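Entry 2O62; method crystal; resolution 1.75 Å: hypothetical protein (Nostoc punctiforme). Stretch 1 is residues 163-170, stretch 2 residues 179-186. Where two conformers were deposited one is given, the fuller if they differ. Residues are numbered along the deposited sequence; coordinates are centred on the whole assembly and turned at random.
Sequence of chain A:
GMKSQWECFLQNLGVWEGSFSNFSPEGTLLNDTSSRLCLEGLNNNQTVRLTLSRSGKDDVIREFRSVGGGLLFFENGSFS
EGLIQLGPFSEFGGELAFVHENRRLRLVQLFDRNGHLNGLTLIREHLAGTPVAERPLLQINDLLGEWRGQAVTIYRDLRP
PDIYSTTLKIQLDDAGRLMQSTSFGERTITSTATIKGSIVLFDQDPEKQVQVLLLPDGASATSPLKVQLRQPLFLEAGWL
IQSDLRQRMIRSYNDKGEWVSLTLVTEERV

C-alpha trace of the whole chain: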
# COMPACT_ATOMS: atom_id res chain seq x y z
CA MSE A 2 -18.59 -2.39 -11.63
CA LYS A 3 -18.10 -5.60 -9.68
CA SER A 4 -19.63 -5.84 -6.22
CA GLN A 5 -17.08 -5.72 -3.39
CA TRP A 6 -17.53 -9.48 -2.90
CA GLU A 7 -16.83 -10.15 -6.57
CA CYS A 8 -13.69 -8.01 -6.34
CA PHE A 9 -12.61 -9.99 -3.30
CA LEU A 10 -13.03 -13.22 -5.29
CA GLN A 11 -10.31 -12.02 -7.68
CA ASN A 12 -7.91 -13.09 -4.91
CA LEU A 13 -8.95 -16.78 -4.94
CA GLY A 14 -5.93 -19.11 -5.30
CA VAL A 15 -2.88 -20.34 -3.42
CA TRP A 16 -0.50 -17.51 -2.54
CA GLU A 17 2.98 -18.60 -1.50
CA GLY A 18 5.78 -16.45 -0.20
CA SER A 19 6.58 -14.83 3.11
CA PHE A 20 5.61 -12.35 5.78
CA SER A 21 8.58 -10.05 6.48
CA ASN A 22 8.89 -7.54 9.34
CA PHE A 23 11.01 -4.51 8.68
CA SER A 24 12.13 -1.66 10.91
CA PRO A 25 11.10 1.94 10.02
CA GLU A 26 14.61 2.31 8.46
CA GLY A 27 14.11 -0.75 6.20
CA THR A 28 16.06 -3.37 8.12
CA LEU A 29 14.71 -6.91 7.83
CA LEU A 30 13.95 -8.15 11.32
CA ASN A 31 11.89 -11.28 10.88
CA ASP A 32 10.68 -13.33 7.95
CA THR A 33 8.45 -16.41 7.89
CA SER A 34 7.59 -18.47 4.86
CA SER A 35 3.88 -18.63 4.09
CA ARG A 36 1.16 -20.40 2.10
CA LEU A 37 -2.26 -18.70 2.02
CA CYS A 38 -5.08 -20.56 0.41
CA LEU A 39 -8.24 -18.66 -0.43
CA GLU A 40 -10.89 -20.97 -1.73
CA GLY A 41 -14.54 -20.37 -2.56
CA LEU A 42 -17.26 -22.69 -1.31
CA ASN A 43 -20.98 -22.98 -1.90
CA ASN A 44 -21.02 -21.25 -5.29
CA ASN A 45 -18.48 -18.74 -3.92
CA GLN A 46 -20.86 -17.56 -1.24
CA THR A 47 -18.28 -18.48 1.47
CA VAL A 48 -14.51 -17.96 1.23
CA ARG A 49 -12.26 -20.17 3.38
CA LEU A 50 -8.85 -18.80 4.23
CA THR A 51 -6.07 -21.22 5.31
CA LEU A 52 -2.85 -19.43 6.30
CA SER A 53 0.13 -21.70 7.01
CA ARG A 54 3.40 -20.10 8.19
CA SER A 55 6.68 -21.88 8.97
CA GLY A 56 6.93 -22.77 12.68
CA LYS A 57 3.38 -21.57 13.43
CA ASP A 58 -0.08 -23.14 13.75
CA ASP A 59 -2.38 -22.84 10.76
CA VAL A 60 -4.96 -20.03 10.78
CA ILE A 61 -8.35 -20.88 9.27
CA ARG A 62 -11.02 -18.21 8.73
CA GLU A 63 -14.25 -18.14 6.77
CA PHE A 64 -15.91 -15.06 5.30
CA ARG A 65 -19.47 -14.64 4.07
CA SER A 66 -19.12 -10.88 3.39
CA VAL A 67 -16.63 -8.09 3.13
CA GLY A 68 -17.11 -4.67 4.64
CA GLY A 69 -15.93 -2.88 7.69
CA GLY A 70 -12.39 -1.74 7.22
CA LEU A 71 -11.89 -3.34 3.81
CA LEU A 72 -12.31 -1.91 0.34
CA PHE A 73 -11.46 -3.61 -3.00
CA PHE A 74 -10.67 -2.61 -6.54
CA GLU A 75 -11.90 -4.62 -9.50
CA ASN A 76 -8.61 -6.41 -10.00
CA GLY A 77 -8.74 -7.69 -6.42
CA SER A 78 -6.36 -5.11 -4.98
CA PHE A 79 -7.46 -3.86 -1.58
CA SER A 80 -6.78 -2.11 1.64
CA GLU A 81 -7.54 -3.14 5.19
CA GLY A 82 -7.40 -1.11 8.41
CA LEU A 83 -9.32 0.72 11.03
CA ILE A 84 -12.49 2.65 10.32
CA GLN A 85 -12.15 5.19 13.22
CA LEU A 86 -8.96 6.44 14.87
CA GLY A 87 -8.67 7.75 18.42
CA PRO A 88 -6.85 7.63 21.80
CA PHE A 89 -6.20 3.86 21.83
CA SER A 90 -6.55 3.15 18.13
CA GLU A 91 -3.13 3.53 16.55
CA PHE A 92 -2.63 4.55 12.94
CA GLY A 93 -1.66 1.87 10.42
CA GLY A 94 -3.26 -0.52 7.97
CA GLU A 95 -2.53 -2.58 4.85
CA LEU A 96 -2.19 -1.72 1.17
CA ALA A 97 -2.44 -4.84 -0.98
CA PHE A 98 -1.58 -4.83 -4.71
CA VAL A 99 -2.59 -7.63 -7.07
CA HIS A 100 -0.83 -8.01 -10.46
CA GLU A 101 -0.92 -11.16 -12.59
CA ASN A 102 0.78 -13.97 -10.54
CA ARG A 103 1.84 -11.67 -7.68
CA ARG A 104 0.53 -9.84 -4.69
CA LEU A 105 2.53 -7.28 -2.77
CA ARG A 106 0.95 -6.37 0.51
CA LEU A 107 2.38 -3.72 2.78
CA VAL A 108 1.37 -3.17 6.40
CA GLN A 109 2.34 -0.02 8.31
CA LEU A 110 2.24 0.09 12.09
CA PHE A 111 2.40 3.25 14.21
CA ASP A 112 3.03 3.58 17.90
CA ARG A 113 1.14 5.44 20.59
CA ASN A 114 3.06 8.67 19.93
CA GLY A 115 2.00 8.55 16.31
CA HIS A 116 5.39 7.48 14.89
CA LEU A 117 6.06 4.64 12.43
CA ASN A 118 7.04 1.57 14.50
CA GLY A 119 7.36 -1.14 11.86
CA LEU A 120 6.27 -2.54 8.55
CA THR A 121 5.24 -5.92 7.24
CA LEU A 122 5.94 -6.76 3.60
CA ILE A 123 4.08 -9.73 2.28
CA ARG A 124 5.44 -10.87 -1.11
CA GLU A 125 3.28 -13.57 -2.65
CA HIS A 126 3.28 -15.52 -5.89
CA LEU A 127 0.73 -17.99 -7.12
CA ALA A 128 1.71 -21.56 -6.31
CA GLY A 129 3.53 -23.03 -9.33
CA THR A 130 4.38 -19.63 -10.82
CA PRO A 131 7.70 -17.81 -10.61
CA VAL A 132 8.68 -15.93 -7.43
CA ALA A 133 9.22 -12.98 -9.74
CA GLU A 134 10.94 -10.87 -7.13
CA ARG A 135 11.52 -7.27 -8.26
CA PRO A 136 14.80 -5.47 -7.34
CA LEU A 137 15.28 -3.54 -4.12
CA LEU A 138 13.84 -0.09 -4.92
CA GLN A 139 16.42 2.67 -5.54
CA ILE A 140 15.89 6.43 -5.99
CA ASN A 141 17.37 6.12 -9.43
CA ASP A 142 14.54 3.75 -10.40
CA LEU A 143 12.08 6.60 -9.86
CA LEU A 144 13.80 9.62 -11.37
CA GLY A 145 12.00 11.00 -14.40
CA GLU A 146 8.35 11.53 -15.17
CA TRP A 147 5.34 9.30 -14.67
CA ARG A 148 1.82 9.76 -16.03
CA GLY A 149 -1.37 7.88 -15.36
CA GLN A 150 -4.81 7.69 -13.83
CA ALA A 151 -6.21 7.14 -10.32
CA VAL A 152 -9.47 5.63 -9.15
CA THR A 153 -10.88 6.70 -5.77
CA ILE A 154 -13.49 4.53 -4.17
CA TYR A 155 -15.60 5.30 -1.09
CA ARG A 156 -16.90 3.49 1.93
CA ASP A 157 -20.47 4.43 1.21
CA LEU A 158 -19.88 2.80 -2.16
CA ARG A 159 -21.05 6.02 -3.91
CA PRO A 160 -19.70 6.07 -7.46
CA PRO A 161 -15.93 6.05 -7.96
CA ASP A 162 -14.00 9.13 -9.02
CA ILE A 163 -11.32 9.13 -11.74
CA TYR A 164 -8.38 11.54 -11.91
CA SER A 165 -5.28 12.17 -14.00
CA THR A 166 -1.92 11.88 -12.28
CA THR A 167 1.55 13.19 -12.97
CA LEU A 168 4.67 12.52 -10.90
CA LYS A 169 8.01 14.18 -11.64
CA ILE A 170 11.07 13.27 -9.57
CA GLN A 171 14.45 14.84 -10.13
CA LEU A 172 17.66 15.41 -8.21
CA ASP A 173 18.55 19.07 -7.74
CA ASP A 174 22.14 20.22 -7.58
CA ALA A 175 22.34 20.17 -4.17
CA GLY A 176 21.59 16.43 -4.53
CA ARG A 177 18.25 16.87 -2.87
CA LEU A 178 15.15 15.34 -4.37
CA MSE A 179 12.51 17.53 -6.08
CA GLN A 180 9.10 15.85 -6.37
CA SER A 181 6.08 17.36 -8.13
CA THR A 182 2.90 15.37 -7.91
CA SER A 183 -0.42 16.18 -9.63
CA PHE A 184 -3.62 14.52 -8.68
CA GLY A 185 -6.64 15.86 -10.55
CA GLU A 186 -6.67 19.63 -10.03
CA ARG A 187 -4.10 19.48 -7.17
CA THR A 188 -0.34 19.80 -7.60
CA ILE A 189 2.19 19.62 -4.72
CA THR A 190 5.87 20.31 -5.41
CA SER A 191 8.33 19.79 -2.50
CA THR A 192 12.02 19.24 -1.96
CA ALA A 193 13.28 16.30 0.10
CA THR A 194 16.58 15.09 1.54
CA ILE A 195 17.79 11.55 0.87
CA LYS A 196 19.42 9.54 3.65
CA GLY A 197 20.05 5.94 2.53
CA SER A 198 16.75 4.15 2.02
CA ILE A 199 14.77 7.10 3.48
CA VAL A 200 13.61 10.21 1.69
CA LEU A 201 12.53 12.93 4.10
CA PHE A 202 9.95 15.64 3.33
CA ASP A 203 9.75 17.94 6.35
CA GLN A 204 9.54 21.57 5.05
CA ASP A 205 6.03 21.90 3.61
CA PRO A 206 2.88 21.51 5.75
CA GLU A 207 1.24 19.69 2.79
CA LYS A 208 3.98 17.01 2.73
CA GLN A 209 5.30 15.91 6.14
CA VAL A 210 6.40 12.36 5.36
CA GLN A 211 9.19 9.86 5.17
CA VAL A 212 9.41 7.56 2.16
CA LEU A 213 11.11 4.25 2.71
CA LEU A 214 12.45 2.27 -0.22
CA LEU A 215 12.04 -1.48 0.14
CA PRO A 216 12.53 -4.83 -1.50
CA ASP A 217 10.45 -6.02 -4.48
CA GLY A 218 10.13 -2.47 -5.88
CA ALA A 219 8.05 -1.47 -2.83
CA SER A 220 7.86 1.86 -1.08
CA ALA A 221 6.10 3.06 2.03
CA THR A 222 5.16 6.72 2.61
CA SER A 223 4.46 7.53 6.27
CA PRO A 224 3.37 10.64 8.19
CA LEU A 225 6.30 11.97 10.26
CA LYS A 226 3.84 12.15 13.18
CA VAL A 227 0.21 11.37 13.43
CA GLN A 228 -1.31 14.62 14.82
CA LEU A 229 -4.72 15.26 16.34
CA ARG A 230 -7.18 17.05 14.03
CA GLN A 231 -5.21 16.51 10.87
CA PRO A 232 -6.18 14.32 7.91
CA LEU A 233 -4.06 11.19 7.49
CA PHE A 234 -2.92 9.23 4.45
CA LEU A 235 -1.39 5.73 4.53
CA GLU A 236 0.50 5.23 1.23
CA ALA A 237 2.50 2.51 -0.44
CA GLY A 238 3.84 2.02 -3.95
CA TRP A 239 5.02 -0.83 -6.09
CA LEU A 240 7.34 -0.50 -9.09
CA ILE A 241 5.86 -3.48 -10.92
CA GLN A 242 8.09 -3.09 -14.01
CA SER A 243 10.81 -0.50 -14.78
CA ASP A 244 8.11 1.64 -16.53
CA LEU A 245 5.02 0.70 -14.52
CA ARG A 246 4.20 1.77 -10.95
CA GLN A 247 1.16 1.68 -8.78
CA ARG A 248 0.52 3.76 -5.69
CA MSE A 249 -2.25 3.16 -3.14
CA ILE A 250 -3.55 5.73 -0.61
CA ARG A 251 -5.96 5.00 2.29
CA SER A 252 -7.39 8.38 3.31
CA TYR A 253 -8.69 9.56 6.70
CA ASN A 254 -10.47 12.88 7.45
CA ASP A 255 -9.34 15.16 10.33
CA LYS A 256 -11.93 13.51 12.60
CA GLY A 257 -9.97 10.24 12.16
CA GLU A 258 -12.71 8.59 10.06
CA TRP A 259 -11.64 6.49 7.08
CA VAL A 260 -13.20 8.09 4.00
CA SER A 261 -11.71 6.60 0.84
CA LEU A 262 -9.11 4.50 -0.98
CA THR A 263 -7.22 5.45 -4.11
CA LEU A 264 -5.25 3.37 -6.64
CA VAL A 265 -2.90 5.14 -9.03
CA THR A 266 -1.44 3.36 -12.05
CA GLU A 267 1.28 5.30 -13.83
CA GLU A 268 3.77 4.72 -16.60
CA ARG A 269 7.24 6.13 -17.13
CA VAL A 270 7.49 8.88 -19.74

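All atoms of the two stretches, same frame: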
# COMPACT_ATOMS: atom_id res chain seq x y z
N ILE A 163 -12.48 9.41 -10.90
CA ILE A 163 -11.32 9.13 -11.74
C ILE A 163 -10.57 10.43 -11.97
O ILE A 163 -11.18 11.44 -12.29
CB ILE A 163 -11.75 8.50 -13.10
CG1 ILE A 163 -12.36 7.13 -12.86
CG2 ILE A 163 -10.58 8.34 -14.04
CD1 ILE A 163 -13.21 6.63 -13.99
N TYR A 164 -9.25 10.38 -11.83
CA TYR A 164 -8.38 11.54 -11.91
C TYR A 164 -7.18 11.22 -12.77
O TYR A 164 -6.78 10.07 -12.84
CB TYR A 164 -7.87 11.84 -10.50
CG TYR A 164 -8.96 12.08 -9.49
CD1 TYR A 164 -9.49 13.31 -9.37
CD2 TYR A 164 -9.42 11.07 -8.67
CE1 TYR A 164 -10.51 13.58 -8.47
CE2 TYR A 164 -10.43 11.30 -7.76
CZ TYR A 164 -10.95 12.59 -7.65
OH TYR A 164 -11.98 12.94 -6.80
N SER A 165 -6.58 12.25 -13.34
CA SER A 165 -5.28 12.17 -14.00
C SER A 165 -4.17 12.40 -12.99
O SER A 165 -4.31 13.24 -12.07
CB SER A 165 -5.16 13.25 -15.05
OG SER A 165 -6.03 13.00 -16.12
N THR A 166 -3.06 11.70 -13.16
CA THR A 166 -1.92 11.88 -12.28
C THR A 166 -0.68 12.14 -13.09
O THR A 166 -0.55 11.65 -14.20
CB THR A 166 -1.67 10.67 -11.42
OG1 THR A 166 -1.28 9.54 -12.23
CG2 THR A 166 -2.90 10.31 -10.64
N THR A 167 0.22 12.91 -12.48
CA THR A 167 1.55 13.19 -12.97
C THR A 167 2.49 13.09 -11.75
O THR A 167 2.16 13.56 -10.66
CB THR A 167 1.62 14.62 -13.58
OG1 THR A 167 0.76 14.71 -14.74
CG2 THR A 167 3.02 14.95 -14.02
N LEU A 168 3.65 12.51 -11.93
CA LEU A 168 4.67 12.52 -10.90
C LEU A 168 5.99 12.78 -11.56
O LEU A 168 6.37 12.08 -12.50
CB LEU A 168 4.65 11.16 -10.21
CG LEU A 168 5.70 10.75 -9.20
CD1 LEU A 168 5.79 11.79 -8.16
CD2 LEU A 168 5.21 9.42 -8.58
N LYS A 169 6.67 13.84 -11.15
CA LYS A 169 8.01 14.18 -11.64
C LYS A 169 8.97 14.12 -10.46
O LYS A 169 8.67 14.67 -9.40
CB LYS A 169 8.04 15.60 -12.25
CG LYS A 169 6.92 15.85 -13.26
CD LYS A 169 6.97 17.19 -13.96
CE LYS A 169 5.98 17.23 -15.15
NZ LYS A 169 6.08 18.52 -15.95
N ILE A 170 10.10 13.44 -10.63
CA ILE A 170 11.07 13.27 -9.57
C ILE A 170 12.44 13.55 -10.18
O ILE A 170 12.82 12.92 -11.16
CB ILE A 170 10.99 11.83 -8.97
CG1 ILE A 170 9.58 11.58 -8.50
CG2 ILE A 170 11.95 11.68 -7.81
CD1 ILE A 170 9.37 10.19 -7.95
N MSE A 179 13.65 16.66 -5.76
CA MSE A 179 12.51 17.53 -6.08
C MSE A 179 11.42 16.60 -6.57
O MSE A 179 11.65 15.82 -7.49
CB MSE A 179 12.93 18.49 -7.20
CG MSE A 179 12.00 19.67 -7.50
SE MSE A 179 10.39 19.32 -8.61
CE MSE A 179 10.94 17.98 -10.01
N GLN A 180 10.25 16.65 -5.96
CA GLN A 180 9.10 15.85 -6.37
C GLN A 180 7.90 16.77 -6.60
O GLN A 180 7.58 17.58 -5.72
CB GLN A 180 8.70 14.81 -5.36
CG GLN A 180 7.56 13.94 -5.88
CD GLN A 180 7.21 12.81 -4.97
OE1 GLN A 180 8.08 12.24 -4.32
NE2 GLN A 180 5.93 12.44 -4.93
N SER A 181 7.27 16.63 -7.77
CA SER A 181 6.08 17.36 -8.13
C SER A 181 5.04 16.34 -8.47
O SER A 181 5.24 15.56 -9.41
CB SER A 181 6.30 18.24 -9.34
OG SER A 181 5.12 19.02 -9.54
N THR A 182 3.95 16.34 -7.73
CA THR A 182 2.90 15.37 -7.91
C THR A 182 1.56 16.07 -8.18
O THR A 182 1.08 16.88 -7.34
CB THR A 182 2.79 14.51 -6.66
OG1 THR A 182 4.10 14.14 -6.22
CG2 THR A 182 2.01 13.28 -6.92
N SER A 183 0.92 15.70 -9.29
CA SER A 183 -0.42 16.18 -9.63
C SER A 183 -1.43 15.08 -9.49
O SER A 183 -1.21 13.92 -9.89
CB SER A 183 -0.44 16.73 -11.03
OG SER A 183 0.54 17.77 -11.12
N PHE A 184 -2.55 15.44 -8.89
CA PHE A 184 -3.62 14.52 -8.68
C PHE A 184 -4.88 15.30 -8.98
O PHE A 184 -5.22 16.23 -8.24
CB PHE A 184 -3.63 14.04 -7.26
CG PHE A 184 -4.65 13.01 -7.01
CD1 PHE A 184 -4.32 11.68 -7.19
CD2 PHE A 184 -5.89 13.34 -6.57
CE1 PHE A 184 -5.20 10.72 -6.95
CE2 PHE A 184 -6.80 12.33 -6.30
CZ PHE A 184 -6.46 11.03 -6.54
N GLY A 185 -5.55 14.98 -10.09
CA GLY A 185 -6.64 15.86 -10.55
C GLY A 185 -6.20 17.31 -10.61
O GLY A 185 -5.16 17.62 -11.21
N GLU A 186 -6.96 18.20 -9.96
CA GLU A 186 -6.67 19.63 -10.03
C GLU A 186 -5.59 20.09 -9.02
O GLU A 186 -5.26 21.25 -8.98
CB GLU A 186 -7.96 20.50 -9.90
CG GLU A 186 -8.76 20.31 -8.64
CD GLU A 186 -10.11 21.11 -8.65
OE1 GLU A 186 -10.26 22.14 -9.35
OE2 GLU A 186 -11.03 20.66 -7.95
O HOH W 1 -3.74 15.97 -12.78

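The two stretches are neighbouring antiparallel strands: their axes run at 179° and approach to 4.6 Å, and the contact buries 605 Å² summed over both sides. Backbone hydrogen bonds carry the pairing. At the T167–S183 pair, T167 N donates to S183 O (3.1 Å, N-H...O angle 162°) and S183 N donates to T167 O (2.8 Å, 164°). At K169–S181, K169 N reaches S181 O at 2.8 Å (170°) and S181 N reaches K169 O at 2.9 Å (167°), so both pairs satisfy all four of their amide and carbonyl groups across the interface. The alternating T166–F184, L168–T182 and I170–Q180 pairs lack such bonds, but five of their six CA atoms, all but that of F184, make CA-H...O contacts with carbonyls of the other strand, as in T166 CA to S183 O, 3.2 Å with 142° at the hydrogen.

Where the second strand gives way to a loop, G185 N still donates to S165 O (2.9 Å, 151°). The oxygen of water 1 donates to S165 O (2.9 Å) and to G185 O (2.7 Å), bridging the two backbones. Glycine suits this site: phi is +50°, and an ideal CB would lie 2.9 Å from Y164 CD1, a clash.

Side chains alternate between faces. T166, L168, I170, Q180, T182 and F184 share one, where Q180 NE2 donates to T182 OG1 (2.8 Å, 167°); Q180 OE1 and T166 OG1 are satisfied elsewhere in the structure. The buried L168 brings CD1 to 3.5 Å from T182 OG1. Y164 CD2 meets F184 CZ at 3.6 Å; the rings are oblique, planes at 31°.

The other face carries T167, K169, S181 and S183. T167 CB lies 3.9 Å from S183 CB and K169 CB 4.3 Å from S181 CB, so paired side chains lie side by side, while the extended K169 side chain leads away. S181 OG is hydrogen-bonded elsewhere in the structure, S183 OG just outside the stretches.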